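Local structure of purine-binding protein BAB2_0673 (3S99) at residues 29-34 with 91-96; 67-72 with 95-100; 157-162 with 185-190; 189-194 with 215-220. The protein binds adenine and probably other purines such as guanine, and may serve as the substrate-binding component of an ABC-type uptake system. All blocks are in the same frame, centred on the assembly; numbering follows the deposited sequence.

Overall arrangement
All four contacts touch the same adenine, two from each lobe of a two-lobed binding protein. Interactions 1 and 2 belong to the lobe built on the parallel sheet with strands 27-32 and 89-92; their centres lie about 7 Å apart and they share Phe95 and Gly96. Interactions 3 and 4 belong to the lobe with strands 151-156 and 182-187; their centres are about 10 Å apart, they share Asn189 and Ser190, and Glu162 OE2 lies 2.9 Å from His215 NE2. Between the lobes the centres of interactions 1 and 4 are about 16 Å apart, yet Ile34 CG2 comes within 3.7 Å of Asp217 OD2 beside the ligand.

Interaction 1: 29-34 with 91-96; sequences VGFIYI and FTTSFG. With ADE (adenine), chain T.
The Phe31 and Phe91 rings lie side by side and point the same way, with planes only 12° apart; the rings are slid apart, centroids 5.1 Å from each other, so they barely overlap. The closest atoms are Phe31 CE1 and Phe91 CD2, at 3.5 Å. Val29 CG1 reaches the edge of the Phe91 ring in its plane, 3.8 Å from Phe91 CE2, while Thr93 CG2 stands at the edge of the Phe31 ring. At the edge of the Tyr33 ring, Thr93 OG1 is 3.4 Å from Tyr33 CD1; the Tyr33 hydroxyl itself is bonded to Asp47. The phenylalanines sit on two neighbouring parallel strands, 27-32 and 89-92, of the parallel sheet in this lobe, with Tyr33 just past the first. Phe31 pairs with Phe91 on one face and Ile32 with Thr92 on the other. The ladder runs from Phe91 N to Gly30 O, nearly straight at 168°, then from Ile32 N to Phe91 O. Where the strands end, Ile32 O accepts twice, from Thr93 N and from Thr93 OG1, the latter at 2.7 Å. Thr93 chi1 of 66° sets OG1 between its own N and carbonyl carbon, from where it can reach that oxygen. A water then spans the widening gap, donating to Thr93 OG1 and accepting from Ile34 N. Beyond it Ile34 CB packs 3.8 Å from Ser94 CB, and both residues line the adenine pocket: Ser94 OG approaches adenine N3 at 2.8 Å, and Ile34 CG2 faces adenine C2.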
# COMPACT_ATOMS: atom_id res chain seq x y z
N VAL A 29 1.38 22.87 7.35
CA VAL A 29 1.42 21.42 7.31
C VAL A 29 2.40 20.99 6.20
O VAL A 29 2.27 21.43 5.08
CB VAL A 29 -0.01 20.81 7.06
CG1 VAL A 29 0.06 19.29 6.92
CG2 VAL A 29 -1.02 21.19 8.19
N GLY A 30 3.36 20.14 6.52
CA GLY A 30 4.32 19.65 5.51
C GLY A 30 4.23 18.18 5.19
O GLY A 30 3.78 17.38 6.02
N PHE A 31 4.70 17.85 3.98
CA PHE A 31 4.66 16.50 3.45
C PHE A 31 6.02 16.18 2.83
O PHE A 31 6.61 17.02 2.12
CB PHE A 31 3.58 16.33 2.38
CG PHE A 31 2.19 16.49 2.90
CD1 PHE A 31 1.42 15.36 3.22
CD2 PHE A 31 1.66 17.76 3.11
CE1 PHE A 31 0.13 15.51 3.74
CE2 PHE A 31 0.37 17.92 3.61
CZ PHE A 31 -0.39 16.78 3.92
N ILE A 32 6.51 14.97 3.11
CA ILE A 32 7.70 14.42 2.48
C ILE A 32 7.29 13.19 1.64
O ILE A 32 6.73 12.24 2.19
CB ILE A 32 8.71 13.97 3.54
CG1 ILE A 32 9.10 15.14 4.45
CG2 ILE A 32 9.96 13.40 2.86
CD1 ILE A 32 9.84 16.26 3.73
N TYR A 33 7.58 13.22 0.33
CA TYR A 33 7.23 12.11 -0.55
C TYR A 33 8.51 11.39 -1.02
O TYR A 33 9.49 12.02 -1.32
CB TYR A 33 6.47 12.57 -1.79
CG TYR A 33 5.21 13.39 -1.56
CD1 TYR A 33 4.33 13.11 -0.50
CD2 TYR A 33 4.86 14.38 -2.44
CE1 TYR A 33 3.17 13.86 -0.31
CE2 TYR A 33 3.67 15.13 -2.27
CZ TYR A 33 2.84 14.84 -1.21
OH TYR A 33 1.71 15.58 -1.04
N ILE A 34 8.45 10.07 -1.13
CA ILE A 34 9.56 9.27 -1.63
C ILE A 34 9.62 9.33 -3.18
O ILE A 34 10.67 9.11 -3.77
CB ILE A 34 9.44 7.81 -1.12
CG1 ILE A 34 10.70 6.98 -1.45
CG2 ILE A 34 8.20 7.12 -1.71
CD1 ILE A 34 11.73 7.00 -0.41
N PHE A 91 3.84 15.16 7.70
CA PHE A 91 3.54 13.79 7.30
C PHE A 91 4.71 13.24 6.50
O PHE A 91 5.12 13.83 5.48
CB PHE A 91 2.28 13.74 6.44
CG PHE A 91 1.01 14.10 7.17
CD1 PHE A 91 0.25 13.10 7.79
CD2 PHE A 91 0.58 15.40 7.24
CE1 PHE A 91 -0.90 13.42 8.48
CE2 PHE A 91 -0.60 15.71 7.91
CZ PHE A 91 -1.34 14.71 8.53
N THR A 92 5.27 12.13 6.97
CA THR A 92 6.38 11.44 6.31
C THR A 92 5.81 10.18 5.67
O THR A 92 5.32 9.29 6.36
CB THR A 92 7.58 11.23 7.25
OG1 THR A 92 7.19 10.52 8.42
CG2 THR A 92 8.17 12.61 7.65
N THR A 93 5.74 10.17 4.34
CA THR A 93 4.79 9.27 3.64
C THR A 93 5.37 7.99 3.06
O THR A 93 4.83 7.41 2.12
CB THR A 93 3.98 10.03 2.55
OG1 THR A 93 4.87 10.47 1.51
CG2 THR A 93 3.25 11.27 3.15
N SER A 94 6.42 7.47 3.67
CA SER A 94 7.02 6.23 3.24
C SER A 94 7.66 5.51 4.41
O SER A 94 8.17 6.14 5.31
CB SER A 94 8.08 6.49 2.16
OG SER A 94 8.63 5.28 1.67
N PHE A 95 7.64 4.19 4.36
CA PHE A 95 8.15 3.33 5.42
C PHE A 95 9.57 3.65 5.86
O PHE A 95 9.86 3.69 7.04
CB PHE A 95 8.08 1.86 5.00
CG PHE A 95 8.54 0.91 6.06
CD1 PHE A 95 7.87 0.84 7.28
CD2 PHE A 95 9.62 0.07 5.85
CE1 PHE A 95 8.29 -0.04 8.29
CE2 PHE A 95 10.05 -0.82 6.85
CZ PHE A 95 9.35 -0.88 8.07
N GLY A 96 10.46 3.90 4.90
CA GLY A 96 11.88 4.15 5.21
C GLY A 96 12.15 5.46 5.93
O GLY A 96 13.26 5.72 6.40
N9 ADE T . 6.05 2.89 2.40
C8 ADE T . 5.18 1.88 2.75
N7 ADE T . 4.51 1.36 1.75
C5 ADE T . 5.02 2.11 0.69
C6 ADE T . 4.72 2.04 -0.64
N6 ADE T . 3.78 1.15 -1.00
N1 ADE T . 5.36 2.90 -1.50
C2 ADE T . 6.27 3.76 -0.99
N3 ADE T . 6.65 3.92 0.27
C4 ADE T . 5.97 3.05 1.05
O HOH W 1 5.72 9.04 -0.80

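Interaction 2: 67-72 with 95-100; sequences ENVAEG and FGYMDP. With ADE (adenine), chain T.
The direct polar link between the segments is from Tyr97 OH to Val69 O, a very short hydrogen bond of 2.5 Å. With chi1 at -59°, Tyr97 CG stands opposite its carbonyl carbon, and the ring extends toward Val69 O, which lies in the ring plane at its edge. A water supplies a second, indirect link: it donates to Glu71 OE2 at 3.0 Å and accepts from Gly96 N at 2.7 Å. The Glu71 chain, extended beyond CG, lies along Gly96.

Apolar packing is lighter. The Val69 and Tyr97 side chains cross at about a right angle, with Val69 CB 4.3 Å from Tyr97 CZ. Pro100 CG and Gly72 O are in loose van der Waals contact at 4.2 Å. Gly72 is the N-cap residue of helix 73-84. The contact therefore joins the loop after strand 61-66 to the 3-10 turn that leads into helix 98-105. At the start of that turn Phe95 N lies 2.8 Å from adenine N9.

Gly96, having no side chain, lets the carboxylate lie close against the turn, Glu71 OE2 being 3.6 Å from Gly96 CA; carboxylate and backbone N-H are thus linked through the water rather than directly.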
# COMPACT_ATOMS: atom_id res chain seq x y z
N GLU A 67 9.56 16.24 -2.73
CA GLU A 67 9.33 14.98 -3.38
C GLU A 67 10.66 14.27 -3.70
O GLU A 67 11.72 14.88 -3.64
CB GLU A 67 8.48 15.17 -4.64
CG GLU A 67 9.06 16.13 -5.65
CD GLU A 67 8.18 16.33 -6.88
OE1 GLU A 67 8.46 15.70 -7.91
OE2 GLU A 67 7.22 17.13 -6.83
N ASN A 68 10.58 13.00 -4.05
CA ASN A 68 11.77 12.20 -4.38
C ASN A 68 12.83 12.29 -3.27
O ASN A 68 14.01 12.40 -3.55
CB ASN A 68 12.35 12.60 -5.75
CG ASN A 68 11.45 12.17 -6.92
OD1 ASN A 68 11.06 11.02 -7.00
ND2 ASN A 68 11.11 13.10 -7.82
N VAL A 69 12.38 12.30 -2.02
CA VAL A 69 13.28 12.38 -0.87
C VAL A 69 13.71 10.94 -0.51
O VAL A 69 12.88 10.13 -0.10
CB VAL A 69 12.56 13.04 0.33
CG1 VAL A 69 13.44 13.05 1.58
CG2 VAL A 69 12.13 14.45 -0.00
N ALA A 70 15.00 10.64 -0.67
CA ALA A 70 15.55 9.31 -0.36
C ALA A 70 15.54 9.04 1.15
O ALA A 70 15.56 9.97 1.93
CB ALA A 70 16.95 9.18 -0.90
N GLU A 71 15.53 7.76 1.54
CA GLU A 71 15.71 7.36 2.95
C GLU A 71 17.10 7.77 3.45
O GLU A 71 18.02 7.98 2.67
CB GLU A 71 15.60 5.85 3.14
CG GLU A 71 14.48 5.16 2.39
CD GLU A 71 14.54 3.64 2.50
OE1 GLU A 71 15.61 3.08 2.83
OE2 GLU A 71 13.50 3.01 2.25
N GLY A 72 17.24 7.87 4.77
CA GLY A 72 18.53 8.12 5.38
C GLY A 72 18.84 9.61 5.49
O GLY A 72 18.00 10.36 5.98
N PHE A 95 7.64 4.19 4.36
CA PHE A 95 8.15 3.33 5.42
C PHE A 95 9.57 3.65 5.86
O PHE A 95 9.86 3.69 7.04
CB PHE A 95 8.08 1.86 5.00
CG PHE A 95 8.54 0.91 6.06
CD1 PHE A 95 7.87 0.84 7.28
CD2 PHE A 95 9.62 0.07 5.85
CE1 PHE A 95 8.29 -0.04 8.29
CE2 PHE A 95 10.05 -0.82 6.85
CZ PHE A 95 9.35 -0.88 8.07
N GLY A 96 10.46 3.90 4.90
CA GLY A 96 11.88 4.15 5.21
C GLY A 96 12.15 5.46 5.93
O GLY A 96 13.26 5.72 6.40
N TYR A 97 11.13 6.31 6.03
CA TYR A 97 11.25 7.51 6.83
C TYR A 97 11.01 7.25 8.32
O TYR A 97 11.05 8.20 9.11
CB TYR A 97 10.23 8.57 6.40
CG TYR A 97 10.34 9.01 4.94
CD1 TYR A 97 11.57 9.00 4.27
CD2 TYR A 97 9.22 9.44 4.24
CE1 TYR A 97 11.66 9.39 2.96
CE2 TYR A 97 9.32 9.87 2.93
CZ TYR A 97 10.54 9.83 2.30
OH TYR A 97 10.66 10.24 1.00
N MET A 98 10.80 6.00 8.71
CA MET A 98 10.50 5.71 10.13
C MET A 98 11.56 6.27 11.08
O MET A 98 11.28 7.13 11.90
CB MET A 98 10.34 4.20 10.36
CG MET A 98 10.03 3.86 11.79
SD MET A 98 9.36 2.18 11.97
CE MET A 98 10.84 1.21 11.65
N ASP A 99 12.77 5.76 10.98
CA ASP A 99 13.85 6.16 11.87
C ASP A 99 14.25 7.63 11.73
O ASP A 99 14.47 8.30 12.73
CB ASP A 99 15.06 5.21 11.68
CG ASP A 99 14.77 3.81 12.16
OD1 ASP A 99 13.69 3.60 12.77
OD2 ASP A 99 15.61 2.91 11.93
N PRO A 100 14.32 8.14 10.49
CA PRO A 100 14.53 9.58 10.34
C PRO A 100 13.49 10.44 11.06
O PRO A 100 13.85 11.45 11.64
CB PRO A 100 14.41 9.77 8.83
CG PRO A 100 15.01 8.54 8.28
CD PRO A 100 14.53 7.44 9.21
N9 ADE T . 6.05 2.89 2.40
C8 ADE T . 5.18 1.88 2.75
N7 ADE T . 4.51 1.36 1.75
C5 ADE T . 5.02 2.11 0.69
C6 ADE T . 4.72 2.04 -0.64
N6 ADE T . 3.78 1.15 -1.00
N1 ADE T . 5.36 2.90 -1.50
C2 ADE T . 6.27 3.76 -0.99
N3 ADE T . 6.65 3.92 0.27
C4 ADE T . 5.97 3.05 1.05
O HOH W 2 10.75 4.11 2.21

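Interaction 3: 157-162 with 185-190; sequences SVPVPE and VIWVNS. With ADE (adenine), chain T.
Asn189 N donates to Ser157 O at 2.8 Å, a bent bond with an angle of 131° at the hydrogen, the donor tilted out of the carbonyl plane. The same Ser157 O lies at the edge of the Trp187 indole, near its plane and 3.3 Å from Trp187 CE3. A C-H...O contact runs from Ser157 CA to Ser190 O, and Ser157 CB comes within 3.3 Å of that oxygen. The Ser157 hydroxyl turns to another partner, His215 O. The indole is covered on both faces by aliphatic groups. Pro159 CB sits over one face in a CH-pi contact, 4.1 Å from the centroid of the Trp187 six-membered ring and 22° off its normal. Val185 CG1 lies against the opposite face, toward the rim. A Trp187 chi1 of -70° directs CG away from the carbonyl carbon and brings the six-membered ring under the proline. These pieces belong to the beta-alpha-beta unit of strand 151-156, helix 161-175 and strand 182-187; the contact lies where the turn leaving the first strand meets the end of the second. Pro159 is the centre of an inverse gamma turn there, and Val160 follows as the N-cap of the helix. Val158 CG1 rests 3.7 Å from Asn189 C. Trp187 NE1 is bonded to Asp352. In the first turn of the helix Glu162 belongs to the ligand pocket: its extended chain carries OE2 to 2.7 Å from adenine N7, and this OE2 is hydrogen-bonded to His215 NE2.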
# COMPACT_ATOMS: atom_id res chain seq x y z
N SER A 157 8.71 -4.46 -4.61
CA SER A 157 9.54 -3.28 -4.34
C SER A 157 10.75 -3.73 -3.53
O SER A 157 11.76 -4.15 -4.10
CB SER A 157 8.73 -2.23 -3.57
OG SER A 157 7.82 -2.83 -2.63
N VAL A 158 10.60 -3.68 -2.21
CA VAL A 158 11.63 -4.13 -1.28
C VAL A 158 10.95 -5.15 -0.37
O VAL A 158 9.78 -4.99 -0.05
CB VAL A 158 12.22 -2.98 -0.42
CG1 VAL A 158 13.22 -2.12 -1.24
CG2 VAL A 158 11.13 -2.11 0.11
N PRO A 159 11.68 -6.19 0.06
CA PRO A 159 11.08 -7.28 0.82
C PRO A 159 10.86 -6.94 2.31
O PRO A 159 11.27 -7.68 3.19
CB PRO A 159 12.09 -8.42 0.62
CG PRO A 159 13.39 -7.75 0.48
CD PRO A 159 13.10 -6.46 -0.26
N VAL A 160 10.18 -5.84 2.60
CA VAL A 160 9.84 -5.53 3.97
C VAL A 160 8.53 -6.25 4.32
O VAL A 160 7.79 -6.68 3.42
CB VAL A 160 9.72 -4.02 4.16
CG1 VAL A 160 11.14 -3.34 3.95
CG2 VAL A 160 8.63 -3.46 3.22
N PRO A 161 8.19 -6.35 5.63
CA PRO A 161 7.00 -7.12 5.99
C PRO A 161 5.70 -6.68 5.29
O PRO A 161 4.91 -7.53 4.91
CB PRO A 161 6.90 -6.93 7.51
CG PRO A 161 8.33 -6.70 7.95
CD PRO A 161 8.90 -5.84 6.82
N GLU A 162 5.49 -5.39 5.09
CA GLU A 162 4.30 -4.93 4.33
C GLU A 162 4.17 -5.62 2.95
O GLU A 162 3.05 -6.00 2.53
CB GLU A 162 4.32 -3.42 4.13
CG GLU A 162 3.15 -2.87 3.28
CD GLU A 162 3.27 -1.38 3.04
OE1 GLU A 162 3.60 -0.67 4.01
OE2 GLU A 162 3.04 -0.93 1.89
N VAL A 185 7.71 -13.69 -9.08
CA VAL A 185 8.08 -12.43 -8.46
C VAL A 185 9.37 -11.89 -9.02
O VAL A 185 10.35 -12.63 -9.10
CB VAL A 185 8.25 -12.58 -6.94
CG1 VAL A 185 8.60 -11.23 -6.31
CG2 VAL A 185 7.00 -13.17 -6.33
N ILE A 186 9.36 -10.62 -9.39
CA ILE A 186 10.60 -9.91 -9.72
C ILE A 186 10.74 -8.74 -8.76
O ILE A 186 9.78 -8.00 -8.59
CB ILE A 186 10.62 -9.39 -11.17
CG1 ILE A 186 10.70 -10.57 -12.15
CG2 ILE A 186 11.84 -8.45 -11.39
CD1 ILE A 186 10.88 -10.16 -13.63
N TRP A 187 11.91 -8.59 -8.13
CA TRP A 187 12.14 -7.48 -7.18
C TRP A 187 12.78 -6.30 -7.89
O TRP A 187 13.73 -6.46 -8.58
CB TRP A 187 13.03 -7.94 -6.01
CG TRP A 187 12.31 -8.87 -5.14
CD1 TRP A 187 12.38 -10.22 -5.16
CD2 TRP A 187 11.34 -8.53 -4.15
NE1 TRP A 187 11.53 -10.76 -4.23
CE2 TRP A 187 10.88 -9.74 -3.58
CE3 TRP A 187 10.82 -7.32 -3.68
CZ2 TRP A 187 9.90 -9.77 -2.57
CZ3 TRP A 187 9.88 -7.35 -2.65
CH2 TRP A 187 9.41 -8.58 -2.12
N VAL A 188 12.21 -5.11 -7.70
CA VAL A 188 12.73 -3.85 -8.27
C VAL A 188 13.80 -3.24 -7.35
O VAL A 188 14.70 -2.51 -7.79
CB VAL A 188 11.53 -2.84 -8.44
CG1 VAL A 188 12.01 -1.39 -8.78
CG2 VAL A 188 10.60 -3.34 -9.52
N ASN A 189 13.67 -3.53 -6.06
CA ASN A 189 14.55 -3.07 -4.99
C ASN A 189 14.44 -1.59 -4.65
O ASN A 189 15.33 -1.02 -4.03
CB ASN A 189 16.00 -3.50 -5.25
CG ASN A 189 16.15 -5.01 -5.32
OD1 ASN A 189 15.49 -5.75 -4.59
ND2 ASN A 189 17.02 -5.47 -6.21
N SER A 190 13.30 -0.98 -5.02
CA SER A 190 12.93 0.30 -4.48
C SER A 190 11.45 0.48 -4.71
O SER A 190 10.82 -0.35 -5.37
CB SER A 190 13.77 1.47 -5.06
OG SER A 190 13.65 1.63 -6.44
N9 ADE T . 6.05 2.89 2.40
C8 ADE T . 5.18 1.88 2.75
N7 ADE T . 4.51 1.36 1.75
C5 ADE T . 5.02 2.11 0.69
C6 ADE T . 4.72 2.04 -0.64
N6 ADE T . 3.78 1.15 -1.00
N1 ADE T . 5.36 2.90 -1.50
C2 ADE T . 6.27 3.76 -0.99
N3 ADE T . 6.65 3.92 0.27
C4 ADE T . 5.97 3.05 1.05

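Interaction 4: 189-194 with 215-220; sequences NSWFDP and HTDSTA. With ADE (adenine), chain T.
Trp191 CB meets Asp217 OD2 at 3.3 Å, and between them these two residues grip adenine. The fold is the two-lobed substrate-binding protein of the BMP (PnrA-like) family, with the base in the cleft; loops leaving strands 182-187 and 211-214 form this lobe's side of the pocket. The indole covers one face of the base: adenine C4 lies 3.6 Å above the ring plane, over its centre, and Trp191 CE3 comes within 3.2 Å of adenine C6. Asp217 comes to the rim of the base instead: chi1 of -70° sets its CG opposite the carbonyl carbon, with OD1 2.7 Å from adenine N1. His215 closes in beside both. His215 CD2 lies at the edge of the indole, 3.5 Å from Trp191 CZ3, and adenine N6 lies at the edge of the imidazole; the two protein rings are oblique to each other.

One shell out, the two loops are tied by the backbone: Asp217 N donates to Trp191 O at 2.8 Å, nearly in line with the carbonyl although the angle at the hydrogen is 133°. Farther from the ligand, Phe192 CE1 packs on Ser218 CB, while Pro194 CD lies over a face of the Phe192 ring. Glu197 bonds to both Thr216 OG1 and Ser218 OG. Ser218 also forms an ST turn into helix 220-227: its OG accepts from Ala220 N at 2.9 Å, with an angle of 165° at the hydrogen.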
# COMPACT_ATOMS: atom_id res chain seq x y z
N ASN A 189 13.67 -3.53 -6.06
CA ASN A 189 14.55 -3.07 -4.99
C ASN A 189 14.44 -1.59 -4.65
O ASN A 189 15.33 -1.02 -4.03
CB ASN A 189 16.00 -3.50 -5.25
CG ASN A 189 16.15 -5.01 -5.32
OD1 ASN A 189 15.49 -5.75 -4.59
ND2 ASN A 189 17.02 -5.47 -6.21
N SER A 190 13.30 -0.98 -5.02
CA SER A 190 12.93 0.30 -4.48
C SER A 190 11.45 0.48 -4.71
O SER A 190 10.82 -0.35 -5.37
CB SER A 190 13.77 1.47 -5.06
OG SER A 190 13.65 1.63 -6.44
N TRP A 191 10.88 1.53 -4.11
CA TRP A 191 9.46 1.74 -4.21
C TRP A 191 9.09 2.34 -5.55
O TRP A 191 8.07 1.99 -6.12
CB TRP A 191 8.95 2.65 -3.10
CG TRP A 191 9.13 2.10 -1.69
CD1 TRP A 191 10.05 2.53 -0.76
CD2 TRP A 191 8.35 1.08 -1.04
NE1 TRP A 191 9.90 1.82 0.40
CE2 TRP A 191 8.86 0.93 0.27
CE3 TRP A 191 7.27 0.26 -1.45
CZ2 TRP A 191 8.35 0.01 1.18
CZ3 TRP A 191 6.74 -0.66 -0.52
CH2 TRP A 191 7.29 -0.78 0.76
N PHE A 192 9.91 3.28 -6.02
CA PHE A 192 9.61 4.03 -7.21
C PHE A 192 10.82 3.98 -8.13
O PHE A 192 11.87 4.48 -7.77
CB PHE A 192 9.27 5.49 -6.86
CG PHE A 192 9.14 6.37 -8.05
CD1 PHE A 192 8.03 6.26 -8.87
CD2 PHE A 192 10.12 7.31 -8.37
CE1 PHE A 192 7.88 7.06 -10.00
CE2 PHE A 192 10.00 8.09 -9.50
CZ PHE A 192 8.86 7.98 -10.31
N ASP A 193 10.67 3.36 -9.29
CA ASP A 193 11.74 3.28 -10.28
C ASP A 193 11.07 2.87 -11.58
O ASP A 193 11.06 1.69 -11.95
CB ASP A 193 12.79 2.27 -9.84
CG ASP A 193 14.00 2.19 -10.79
OD1 ASP A 193 13.94 2.70 -11.93
OD2 ASP A 193 15.01 1.59 -10.37
N PRO A 194 10.43 3.85 -12.25
CA PRO A 194 9.59 3.48 -13.40
C PRO A 194 10.32 2.64 -14.47
O PRO A 194 9.70 1.79 -15.08
CB PRO A 194 9.14 4.84 -13.96
CG PRO A 194 9.18 5.76 -12.77
CD PRO A 194 10.31 5.27 -11.91
N HIS A 215 3.81 -4.05 -6.04
CA HIS A 215 3.93 -3.24 -4.83
C HIS A 215 4.92 -2.08 -4.98
O HIS A 215 5.49 -1.59 -4.00
CB HIS A 215 4.32 -4.12 -3.66
CG HIS A 215 3.83 -3.63 -2.33
ND1 HIS A 215 3.18 -4.45 -1.43
CD2 HIS A 215 3.96 -2.42 -1.72
CE1 HIS A 215 2.90 -3.76 -0.33
NE2 HIS A 215 3.38 -2.53 -0.47
N THR A 216 5.12 -1.66 -6.22
CA THR A 216 5.86 -0.43 -6.53
C THR A 216 4.86 0.71 -6.80
O THR A 216 3.63 0.48 -6.85
CB THR A 216 6.76 -0.67 -7.73
OG1 THR A 216 5.96 -1.11 -8.85
CG2 THR A 216 7.85 -1.75 -7.36
N ASP A 217 5.37 1.92 -6.98
CA ASP A 217 4.59 3.16 -6.82
C ASP A 217 3.97 3.72 -8.09
O ASP A 217 3.08 4.57 -8.02
CB ASP A 217 5.49 4.23 -6.18
CG ASP A 217 5.82 3.93 -4.70
OD1 ASP A 217 5.29 2.91 -4.17
OD2 ASP A 217 6.58 4.74 -4.07
N SER A 218 4.45 3.29 -9.26
CA SER A 218 4.14 4.02 -10.48
C SER A 218 3.19 3.27 -11.40
O SER A 218 2.93 2.08 -11.22
CB SER A 218 5.42 4.38 -11.27
OG SER A 218 5.75 3.32 -12.15
N THR A 219 2.71 3.99 -12.41
CA THR A 219 1.90 3.39 -13.49
C THR A 219 2.72 2.71 -14.60
O THR A 219 2.12 2.32 -15.61
CB THR A 219 1.08 4.45 -14.20
OG1 THR A 219 1.93 5.54 -14.53
CG2 THR A 219 -0.06 4.94 -13.32
N ALA A 220 4.05 2.60 -14.45
CA ALA A 220 4.88 2.03 -15.55
C ALA A 220 4.44 0.61 -15.95
O ALA A 220 4.22 0.34 -17.14
CB ALA A 220 6.34 2.03 -15.18
N9 ADE T . 6.05 2.89 2.40
C8 ADE T . 5.18 1.88 2.75
N7 ADE T . 4.51 1.36 1.75
C5 ADE T . 5.02 2.11 0.69
C6 ADE T . 4.72 2.04 -0.64
N6 ADE T . 3.78 1.15 -1.00
N1 ADE T . 5.36 2.90 -1.50
C2 ADE T . 6.27 3.76 -0.99
N3 ADE T . 6.65 3.92 0.27
C4 ADE T . 5.97 3.05 1.05